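Local atomic coordinates of SUBA (PDB entry 2IY9), a protein that cleaves the host endoplasmic reticulum chaperone BiP as the serine protease subunit of the AB5 subtilase cytotoxin. Residues K68-F71 against T72-S76; V137-P141 against G142-I146; L321-E324 against K325-M329. All coordinates share one frame; numbering follows the deposited sequence.

All three contacts are local, and they follow one another along the chain without nesting or crossing. Contact 1 comes first, where strand 65-70, at one border of the parallel sheet, runs out into a turn ahead of helix 84-98. Contact 2 closes a tight turn in the connection from helix 125-134 to strand 147-149, in the interior of the same sheet; its nearest atoms come within about 4 Å of contact 1 without touching it. Contact 3 starts helix 323-331 at the C-terminal end of the fold, with its centre about 36 Å from that of contact 1, on the opposite side of the chain's centre.

Contact 1 of 3, residues K68-F71 against T72-S76; sequences KFSF and TQDGS
The hydroxyl of Ser70, the last residue of strand 65-70, points into the turn that follows and lies close to several of its polar atoms. Its OG is 2.9 Å from Thr72 OG1 and 3.0 Å from the backbone O of Ser76, the latter a weak partner at best. The serine has a single hydroxyl proton to give, with both of these oxygens within its reach. With OG anti to the backbone N (chi1 -179°), the hydroxyl reaches forward along the chain, while Ser70 CB rests against the carbonyl oxygens of Gly75 and Ser76.

A second set of hydrogen bonds centres on Asp74. Thr72 OG1 donates to Asp74 OD1 at 2.7 Å and meets that oxygen nearly end-on. The backbone N of Ser76 gives the same OD1 a 3.0 Å bond, arriving well above the carboxylate plane and on the face opposite the threonine. This last bond defines an Asx turn. Thr72 OG1 thus lies between the carboxylate and the serine hydroxyl.

Backbone bonding completes the reversal: Gly75 N donates to Thr72 O at 3.1 Å, closing a type I beta turn over Thr72 to Gly75. Gly75 leaves it with a positive phi of 68°, which glycine adopts most readily.

Around the turn, the other carboxylate oxygen, Asp74 OD2, forms a salt bridge with Arg116 at the end of strand 111-116, so both oxygens are held and the loop is tied to the next strand of the sheet. The side chain of Phe71 sets out away from the turn and packs on Arg128, Ala129 and Ser132 of helix 125-134. Its backbone bonds to Arg116, as that of Phe69 does, and also to Val122 in the loop beyond strand 111-116.

Contact 2 of 3, residues V137-P141 against G142-I146; sequences VFLAP and GEEKI
A type II beta turn, Ala140 to Glu143, lies in the connection between helix 125-134 and strand 147-149 of the subtilisin-like alpha/beta fold, and the side chain of Glu143 folds back to hold its first residue. In the backbone, Glu143 N donates to Ala140 O at 3.0 Å. Gly142 takes the third position with a phi of 93°, the glycine position of a type II turn; the proline before it suits the second position of such a turn.

The reciprocal bond is made by the carboxylate of Glu143. Ala140 N donates to Glu143 OE1 at 2.8 Å, nearly straight at 164°, but comes from above the carboxylate plane. Glu143 CG lies anti to the carbonyl carbon (chi1 -61°) and the chain beyond it is extended, which brings the carboxylate back over Ala140; CD settles 3.6 Å from Ala140 CB. One residue therefore grips Ala140 twice, by its backbone N-H and by its side-chain oxygen.

Leu139 slants across the glutamate, its CD2 3.9 Å from Glu143 OE1. The same methyl also faces the carboxylate of Glu144, whose stronger partner is Arg115 through a salt bridge. Leu139 packs further on Ile133 of helix 125-134 and on Phe66 of strand 65-70.

Two waters bridge the turn by donating. One links Ala140 O to Glu143 O, and the other spans Phe138 O, at 2.9 Å, and Glu143 OE1, at 2.7 Å.

Contact 3 of 3, residues L321-E324 against K325-M329; sequences LNAE and KAISM
Lys325 and Glu324 have the largest shares of the surface buried by this contact at the start of helix 323-331, and Ala323 follows; the residue that organises them is Asn322, the N-cap. Lys325 N donates to Asn322 OD1 at 3.1 Å along an almost straight N-H line of 176°, although it reaches the amide oxygen from well above its carbonyl plane. Asn322 CG is anti to the backbone N (chi1 -177°), a torsion that carries the amide forward to the N-H of Lys325. The two side chains pass at a slant, with Lys325 CB 3.7 Å from Asn322 CG.

Glu324 contributes mainly through its backbone, its O accepting from Ser328 N at 2.9 Å. Ser328 CB sits close beside the same oxygen, and the carboxylate of Glu324 extends away from the helix turn.

Ala323 turns its methyl away, yet its carbonyl receives Ile327 N at 2.9 Å and is flanked by the CB, CG1 and CD1 of that isoleucine. Ala323 CB is 4.3 Å from Ile327 CD1, an apolar pair that continues into Val281 and Ala284 of helix 271-288 and Leu32 of a loop. Ala326 N bonds Asn322 O at 3.0 Å, beginning the helical series.

Asn322 ND2 is bonded in turn to Asp306 OD1, which fixes which way round the amide sits. The cap thus supplies an oxygen to an N-H that has no helical carbonyl before it, and one amide joins strand 306-307 to the start of the A2 domain, which penetrates the central pore of the SubB pentamer.

Contact 1 of 3, residues K68-F71 against T72-S76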
ATOM      1  N   LYS A  68     -12.116   9.475   9.352  1.00 25.13           N
ATOM      2  CA  LYS A  68     -10.860  10.212   9.306  1.00 25.49           C
ATOM      3  C   LYS A  68     -10.381  10.497  10.724  1.00 25.39           C
ATOM      4  O   LYS A  68     -11.187  10.807  11.609  1.00 25.66           O
ATOM      5  CB  LYS A  68     -10.978  11.496   8.472  1.00 25.26           C
ATOM      6  CG  LYS A  68     -11.970  12.540   9.003  1.00 26.37           C
ATOM      7  CD  LYS A  68     -12.185  13.660   7.983  1.00 25.94           C
ATOM      8  CE  LYS A  68     -13.360  14.551   8.402  1.00 27.27           C
ATOM      9  NZ  LYS A  68     -14.656  13.793   8.512  1.00 29.54           N
ATOM     10  N   PHE A  69      -9.072  10.365  10.921  1.00 25.12           N
ATOM     11  CA  PHE A  69      -8.426  10.501  12.234  1.00 25.83           C
ATOM     12  C   PHE A  69      -7.196  11.380  12.149  1.00 26.05           C
ATOM     13  O   PHE A  69      -6.539  11.440  11.098  1.00 25.62           O
ATOM     14  CB  PHE A  69      -7.934   9.142  12.735  1.00 25.53           C
ATOM     15  CG  PHE A  69      -9.020   8.143  13.003  1.00 26.39           C
ATOM     16  CD1 PHE A  69      -9.487   7.936  14.301  1.00 27.81           C
ATOM     17  CD2 PHE A  69      -9.530   7.346  11.969  1.00 27.12           C
ATOM     18  CE1 PHE A  69     -10.477   6.985  14.552  1.00 27.06           C
ATOM     19  CE2 PHE A  69     -10.515   6.399  12.219  1.00 25.71           C
ATOM     20  CZ  PHE A  69     -10.988   6.221  13.502  1.00 26.38           C
ATOM     21  N   SER A  70      -6.866  12.024  13.274  1.00 26.77           N
ATOM     22  CA  SER A  70      -5.626  12.778  13.422  1.00 27.19           C
ATOM     23  C   SER A  70      -4.672  12.106  14.398  1.00 27.85           C
ATOM     24  O   SER A  70      -5.063  11.707  15.503  1.00 28.03           O
ATOM     25  CB  SER A  70      -5.888  14.188  13.939  1.00 27.69           C
ATOM     26  OG  SER A  70      -4.654  14.888  14.041  1.00 26.67           O
ATOM     27  N   PHE A  71      -3.417  11.999  13.978  1.00 28.18           N
ATOM     28  CA  PHE A  71      -2.332  11.616  14.865  1.00 28.53           C
ATOM     29  C   PHE A  71      -1.230  12.652  14.749  1.00 29.08           C
ATOM     30  O   PHE A  71      -0.054  12.357  14.897  1.00 28.92           O
ATOM     31  CB  PHE A  71      -1.866  10.200  14.550  1.00 28.23           C
ATOM     32  CG  PHE A  71      -2.939   9.183  14.761  1.00 27.70           C
ATOM     33  CD1 PHE A  71      -3.199   8.686  16.037  1.00 27.98           C
ATOM     34  CD2 PHE A  71      -3.738   8.759  13.694  1.00 28.46           C
ATOM     35  CE1 PHE A  71      -4.217   7.767  16.254  1.00 26.56           C
ATOM     36  CE2 PHE A  71      -4.765   7.833  13.899  1.00 27.15           C
ATOM     37  CZ  PHE A  71      -5.008   7.342  15.184  1.00 27.89           C
ATOM     38  N   THR A  72      -1.648  13.884  14.485  1.00 29.92           N
ATOM     39  CA  THR A  72      -0.724  14.992  14.315  1.00 30.80           C
ATOM     40  C   THR A  72      -0.941  15.998  15.436  1.00 31.44           C
ATOM     41  O   THR A  72      -1.984  15.986  16.101  1.00 31.48           O
ATOM     42  CB  THR A  72      -0.882  15.659  12.930  1.00 30.67           C
ATOM     43  OG1 THR A  72      -2.263  15.958  12.704  1.00 30.44           O
ATOM     44  CG2 THR A  72      -0.389  14.713  11.837  1.00 30.46           C
ATOM     45  N   GLN A  73       0.047  16.871  15.625  1.00 32.00           N
ATOM     46  CA  GLN A  73       0.103  17.764  16.781  1.00 32.22           C
ATOM     47  C   GLN A  73      -0.919  18.903  16.726  1.00 32.35           C
ATOM     48  O   GLN A  73      -1.214  19.534  17.754  1.00 32.68           O
ATOM     49  CB  GLN A  73       1.510  18.335  16.915  1.00 32.46           C
ATOM     50  CG  GLN A  73       2.569  17.311  17.299  1.00 33.50           C
ATOM     51  CD  GLN A  73       3.965  17.908  17.310  1.00 35.31           C
ATOM     52  OE1 GLN A  73       4.166  19.028  17.785  1.00 38.90           O
ATOM     53  NE2 GLN A  73       4.935  17.168  16.788  1.00 33.61           N
ATOM     54  N   ASP A  74      -1.452  19.161  15.533  1.00 32.08           N
ATOM     55  CA  ASP A  74      -2.517  20.150  15.348  1.00 31.81           C
ATOM     56  C   ASP A  74      -3.926  19.582  15.598  1.00 31.80           C
ATOM     57  O   ASP A  74      -4.911  20.321  15.554  1.00 32.11           O
ATOM     58  CB  ASP A  74      -2.427  20.788  13.955  1.00 31.52           C
ATOM     59  CG  ASP A  74      -2.663  19.782  12.811  1.00 31.92           C
ATOM     60  OD1 ASP A  74      -2.850  18.560  13.068  1.00 32.39           O
ATOM     61  OD2 ASP A  74      -2.656  20.231  11.647  1.00 29.80           O
ATOM     62  N   GLY A  75      -4.011  18.279  15.860  1.00 31.10           N
ATOM     63  CA  GLY A  75      -5.289  17.591  16.081  1.00 30.85           C
ATOM     64  C   GLY A  75      -6.206  17.488  14.868  1.00 30.54           C
ATOM     65  O   GLY A  75      -7.367  17.067  14.990  1.00 30.14           O
ATOM     66  N   SER A  76      -5.680  17.838  13.695  1.00 29.94           N
ATOM     67  CA  SER A  76      -6.477  17.888  12.467  1.00 30.06           C
ATOM     68  C   SER A  76      -6.365  16.626  11.593  1.00 29.87           C
ATOM     69  O   SER A  76      -5.264  16.120  11.368  1.00 29.64           O
ATOM     70  CB  SER A  76      -6.097  19.111  11.639  1.00 29.72           C
ATOM     71  OG  SER A  76      -6.842  19.159  10.437  1.00 30.52           O
TER

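Contact 2 of 3, residues V137-P141 against G142-I146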
ATOM      1  N   VAL A 137     -12.360  -2.982  18.388  1.00 30.50           N
ATOM      2  CA  VAL A 137     -13.140  -4.202  18.157  1.00 30.19           C
ATOM      3  C   VAL A 137     -14.447  -3.946  17.415  1.00 30.36           C
ATOM      4  O   VAL A 137     -15.147  -4.895  17.056  1.00 30.11           O
ATOM      5  CB  VAL A 137     -13.472  -5.018  19.462  1.00 30.09           C
ATOM      6  CG1 VAL A 137     -12.235  -5.678  20.034  1.00 30.63           C
ATOM      7  CG2 VAL A 137     -14.210  -4.170  20.501  1.00 30.83           C
ATOM      8  N   PHE A 138     -14.782  -2.680  17.188  1.00 30.46           N
ATOM      9  CA  PHE A 138     -16.040  -2.367  16.520  1.00 30.99           C
ATOM     10  C   PHE A 138     -15.930  -2.289  14.997  1.00 30.51           C
ATOM     11  O   PHE A 138     -16.933  -2.140  14.294  1.00 30.15           O
ATOM     12  CB  PHE A 138     -16.705  -1.155  17.169  1.00 31.88           C
ATOM     13  CG  PHE A 138     -16.811  -1.283  18.663  1.00 33.71           C
ATOM     14  CD1 PHE A 138     -17.571  -2.312  19.232  1.00 37.23           C
ATOM     15  CD2 PHE A 138     -16.109  -0.420  19.503  1.00 36.07           C
ATOM     16  CE1 PHE A 138     -17.654  -2.462  20.612  1.00 37.24           C
ATOM     17  CE2 PHE A 138     -16.188  -0.557  20.892  1.00 36.15           C
ATOM     18  CZ  PHE A 138     -16.957  -1.572  21.449  1.00 36.28           C
ATOM     19  N   LEU A 139     -14.704  -2.442  14.500  1.00 29.72           N
ATOM     20  CA  LEU A 139     -14.459  -2.616  13.071  1.00 29.08           C
ATOM     21  C   LEU A 139     -14.917  -4.003  12.609  1.00 28.96           C
ATOM     22  O   LEU A 139     -14.506  -5.025  13.167  1.00 28.74           O
ATOM     23  CB  LEU A 139     -12.969  -2.430  12.761  1.00 28.74           C
ATOM     24  CG  LEU A 139     -12.419  -1.013  12.924  1.00 28.85           C
ATOM     25  CD1 LEU A 139     -10.894  -0.990  12.887  1.00 26.84           C
ATOM     26  CD2 LEU A 139     -13.029  -0.096  11.856  1.00 27.39           C
ATOM     27  N   ALA A 140     -15.777  -4.017  11.597  1.00 28.11           N
ATOM     28  CA  ALA A 140     -16.281  -5.244  11.011  1.00 27.57           C
ATOM     29  C   ALA A 140     -15.168  -5.884  10.175  1.00 27.74           C
ATOM     30  O   ALA A 140     -14.201  -5.196   9.815  1.00 26.43           O
ATOM     31  CB  ALA A 140     -17.516  -4.938  10.152  1.00 27.72           C
ATOM     32  N   PRO A 141     -15.306  -7.194   9.843  1.00 27.84           N
ATOM     33  CA  PRO A 141     -14.309  -7.835   8.983  1.00 27.89           C
ATOM     34  C   PRO A 141     -14.276  -7.080   7.655  1.00 27.92           C
ATOM     35  O   PRO A 141     -15.329  -6.739   7.118  1.00 29.00           O
ATOM     36  CB  PRO A 141     -14.880  -9.244   8.770  1.00 28.23           C
ATOM     37  CG  PRO A 141     -15.800  -9.465   9.944  1.00 28.39           C
ATOM     38  CD  PRO A 141     -16.401  -8.117  10.199  1.00 28.21           C
ATOM     39  N   GLY A 142     -13.090  -6.787   7.146  1.00 27.62           N
ATOM     40  CA  GLY A 142     -12.986  -6.022   5.898  1.00 26.78           C
ATOM     41  C   GLY A 142     -12.851  -4.515   6.088  1.00 26.64           C
ATOM     42  O   GLY A 142     -12.509  -3.807   5.137  1.00 26.78           O
ATOM     43  N   GLU A 143     -13.142  -4.027   7.296  1.00 25.51           N
ATOM     44  CA  GLU A 143     -12.934  -2.614   7.642  1.00 25.19           C
ATOM     45  C   GLU A 143     -11.526  -2.437   8.206  1.00 24.45           C
ATOM     46  O   GLU A 143     -11.225  -2.917   9.306  1.00 23.68           O
ATOM     47  CB  GLU A 143     -13.997  -2.113   8.637  1.00 25.14           C
ATOM     48  CG  GLU A 143     -15.438  -2.193   8.099  1.00 25.04           C
ATOM     49  CD  GLU A 143     -16.503  -1.704   9.078  1.00 25.71           C
ATOM     50  OE1 GLU A 143     -16.229  -1.583  10.297  1.00 27.99           O
ATOM     51  OE2 GLU A 143     -17.637  -1.431   8.620  1.00 26.10           O
ATOM     52  N   GLU A 144     -10.669  -1.771   7.430  1.00 23.68           N
ATOM     53  CA  GLU A 144      -9.263  -1.513   7.808  1.00 23.45           C
ATOM     54  C   GLU A 144      -8.443  -2.801   8.030  1.00 23.26           C
ATOM     55  O   GLU A 144      -7.530  -2.859   8.875  1.00 23.50           O
ATOM     56  CB  GLU A 144      -9.181  -0.544   8.999  1.00 23.73           C
ATOM     57  CG  GLU A 144      -9.910   0.780   8.757  1.00 24.87           C
ATOM     58  CD  GLU A 144      -9.443   1.887   9.676  1.00 27.14           C
ATOM     59  OE1 GLU A 144     -10.215   2.278  10.568  1.00 28.90           O
ATOM     60  OE2 GLU A 144      -8.309   2.374   9.502  1.00 27.38           O
ATOM     61  N   LYS A 145      -8.786  -3.833   7.263  1.00 22.64           N
ATOM     62  CA  LYS A 145      -8.011  -5.069   7.203  1.00 22.48           C
ATOM     63  C   LYS A 145      -6.730  -4.829   6.397  1.00 21.97           C
ATOM     64  O   LYS A 145      -5.639  -5.342   6.728  1.00 21.68           O
ATOM     65  CB  LYS A 145      -8.847  -6.154   6.516  1.00 21.87           C
ATOM     66  CG  LYS A 145      -8.303  -7.568   6.655  1.00 22.78           C
ATOM     67  CD  LYS A 145      -9.170  -8.553   5.887  1.00 23.35           C
ATOM     68  CE  LYS A 145      -8.773 -10.006   6.146  1.00 23.52           C
ATOM     69  NZ  LYS A 145      -9.034 -10.435   7.568  1.00 24.65           N
ATOM     70  N   ILE A 146      -6.892  -4.077   5.311  1.00 21.79           N
ATOM     71  CA  ILE A 146      -5.782  -3.703   4.461  1.00 21.58           C
ATOM     72  C   ILE A 146      -5.369  -2.290   4.831  1.00 21.50           C
ATOM     73  O   ILE A 146      -6.155  -1.353   4.696  1.00 21.52           O
ATOM     74  CB  ILE A 146      -6.131  -3.771   2.954  1.00 21.66           C
ATOM     75  CG1 ILE A 146      -6.680  -5.157   2.563  1.00 22.34           C
ATOM     76  CG2 ILE A 146      -4.907  -3.367   2.115  1.00 22.21           C
ATOM     77  CD1 ILE A 146      -5.866  -6.363   3.122  1.00 21.91           C
TER
HETATM   78  O   HOH W   1     -17.113  -0.076  12.317  1.00 37.01           O
HETATM   79  O   HOH W   2     -11.669  -5.396  11.119  1.00 28.23           O

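Contact 3 of 3, residues L321-E324 against K325-M329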
ATOM      1  N   LEU A 321       3.267  -7.932  -9.488  1.00 22.47           N
ATOM      2  CA  LEU A 321       1.830  -7.914  -9.264  1.00 22.98           C
ATOM      3  C   LEU A 321       1.038  -8.376 -10.485  1.00 23.34           C
ATOM      4  O   LEU A 321       1.175  -7.815 -11.576  1.00 23.03           O
ATOM      5  CB  LEU A 321       1.389  -6.500  -8.864  1.00 22.77           C
ATOM      6  CG  LEU A 321      -0.110  -6.305  -8.627  1.00 21.91           C
ATOM      7  CD1 LEU A 321      -0.573  -7.132  -7.431  1.00 22.07           C
ATOM      8  CD2 LEU A 321      -0.477  -4.821  -8.471  1.00 22.15           C
ATOM      9  N   ASN A 322       0.226  -9.412 -10.282  1.00 24.29           N
ATOM     10  CA  ASN A 322      -0.731  -9.871 -11.284  1.00 25.10           C
ATOM     11  C   ASN A 322      -2.099  -9.894 -10.621  1.00 25.15           C
ATOM     12  O   ASN A 322      -2.401 -10.813  -9.852  1.00 25.52           O
ATOM     13  CB  ASN A 322      -0.372 -11.272 -11.799  1.00 25.15           C
ATOM     14  CG  ASN A 322      -1.315 -11.759 -12.895  1.00 26.99           C
ATOM     15  OD1 ASN A 322      -2.442 -11.267 -13.040  1.00 26.59           O
ATOM     16  ND2 ASN A 322      -0.847 -12.735 -13.679  1.00 26.74           N
ATOM     17  N   ALA A 323      -2.895  -8.865 -10.901  1.00 25.44           N
ATOM     18  CA  ALA A 323      -4.209  -8.680 -10.276  1.00 26.04           C
ATOM     19  C   ALA A 323      -5.216  -9.703 -10.761  1.00 26.43           C
ATOM     20  O   ALA A 323      -6.045 -10.167  -9.976  1.00 26.30           O
ATOM     21  CB  ALA A 323      -4.729  -7.278 -10.518  1.00 25.51           C
ATOM     22  N   GLU A 324      -5.147 -10.045 -12.050  1.00 27.41           N
ATOM     23  CA  GLU A 324      -6.058 -11.025 -12.635  1.00 28.57           C
ATOM     24  C   GLU A 324      -5.958 -12.344 -11.881  1.00 28.22           C
ATOM     25  O   GLU A 324      -6.969 -12.889 -11.436  1.00 28.26           O
ATOM     26  CB  GLU A 324      -5.793 -11.224 -14.139  1.00 28.73           C
ATOM     27  CG  GLU A 324      -6.556 -12.418 -14.740  1.00 30.70           C
ATOM     28  CD  GLU A 324      -6.223 -12.652 -16.200  1.00 31.60           C
ATOM     29  OE1 GLU A 324      -5.359 -13.514 -16.488  1.00 36.60           O
ATOM     30  OE2 GLU A 324      -6.813 -11.967 -17.061  1.00 36.40           O
ATOM     31  N   LYS A 325      -4.736 -12.841 -11.730  1.00 28.03           N
ATOM     32  CA  LYS A 325      -4.485 -14.087 -11.028  1.00 28.13           C
ATOM     33  C   LYS A 325      -4.784 -13.994  -9.521  1.00 27.71           C
ATOM     34  O   LYS A 325      -5.410 -14.900  -8.972  1.00 27.79           O
ATOM     35  CB  LYS A 325      -3.053 -14.566 -11.295  1.00 28.60           C
ATOM     36  CG  LYS A 325      -2.748 -15.993 -10.848  1.00 31.65           C
ATOM     37  CD  LYS A 325      -3.441 -17.039 -11.716  1.00 37.08           C
ATOM     38  CE  LYS A 325      -2.936 -18.445 -11.400  1.00 38.27           C
ATOM     39  NZ  LYS A 325      -2.854 -18.696  -9.932  1.00 41.02           N
ATOM     40  N   ALA A 326      -4.346 -12.915  -8.865  1.00 27.13           N
ATOM     41  CA  ALA A 326      -4.629 -12.716  -7.437  1.00 27.17           C
ATOM     42  C   ALA A 326      -6.126 -12.728  -7.131  1.00 27.09           C
ATOM     43  O   ALA A 326      -6.575 -13.429  -6.219  1.00 27.23           O
ATOM     44  CB  ALA A 326      -3.998 -11.410  -6.931  1.00 26.49           C
ATOM     45  N   ILE A 327      -6.884 -11.947  -7.895  1.00 27.48           N
ATOM     46  CA  ILE A 327      -8.316 -11.786  -7.660  1.00 28.09           C
ATOM     47  C   ILE A 327      -9.050 -13.077  -8.037  1.00 28.77           C
ATOM     48  O   ILE A 327      -9.846 -13.588  -7.248  1.00 28.63           O
ATOM     49  CB  ILE A 327      -8.889 -10.526  -8.364  1.00 28.10           C
ATOM     50  CG1 ILE A 327      -8.353  -9.258  -7.672  1.00 27.71           C
ATOM     51  CG2 ILE A 327     -10.442 -10.554  -8.382  1.00 28.48           C
ATOM     52  CD1 ILE A 327      -8.481  -7.973  -8.483  1.00 27.27           C
ATOM     53  N   SER A 328      -8.740 -13.614  -9.217  1.00 29.95           N
ATOM     54  CA  SER A 328      -9.292 -14.898  -9.666  1.00 31.90           C
ATOM     55  C   SER A 328      -9.081 -16.013  -8.637  1.00 32.23           C
ATOM     56  O   SER A 328     -10.039 -16.664  -8.228  1.00 32.69           O
ATOM     57  CB  SER A 328      -8.703 -15.295 -11.021  1.00 31.82           C
ATOM     58  OG  SER A 328      -9.377 -16.428 -11.548  1.00 35.58           O
ATOM     59  N   MET A 329      -7.838 -16.209  -8.201  1.00 32.92           N
ATOM     60  CA  MET A 329      -7.517 -17.254  -7.214  1.00 33.62           C
ATOM     61  C   MET A 329      -8.259 -17.065  -5.895  1.00 33.49           C
ATOM     62  O   MET A 329      -8.868 -18.002  -5.366  1.00 33.64           O
ATOM     63  CB  MET A 329      -6.009 -17.322  -6.942  1.00 33.62           C
ATOM     64  CG  MET A 329      -5.182 -18.026  -8.020  1.00 37.13           C
ATOM     65  SD  MET A 329      -5.775 -19.666  -8.532  1.00 43.23           S
ATOM     66  CE  MET A 329      -5.601 -20.632  -7.028  1.00 42.58           C
TER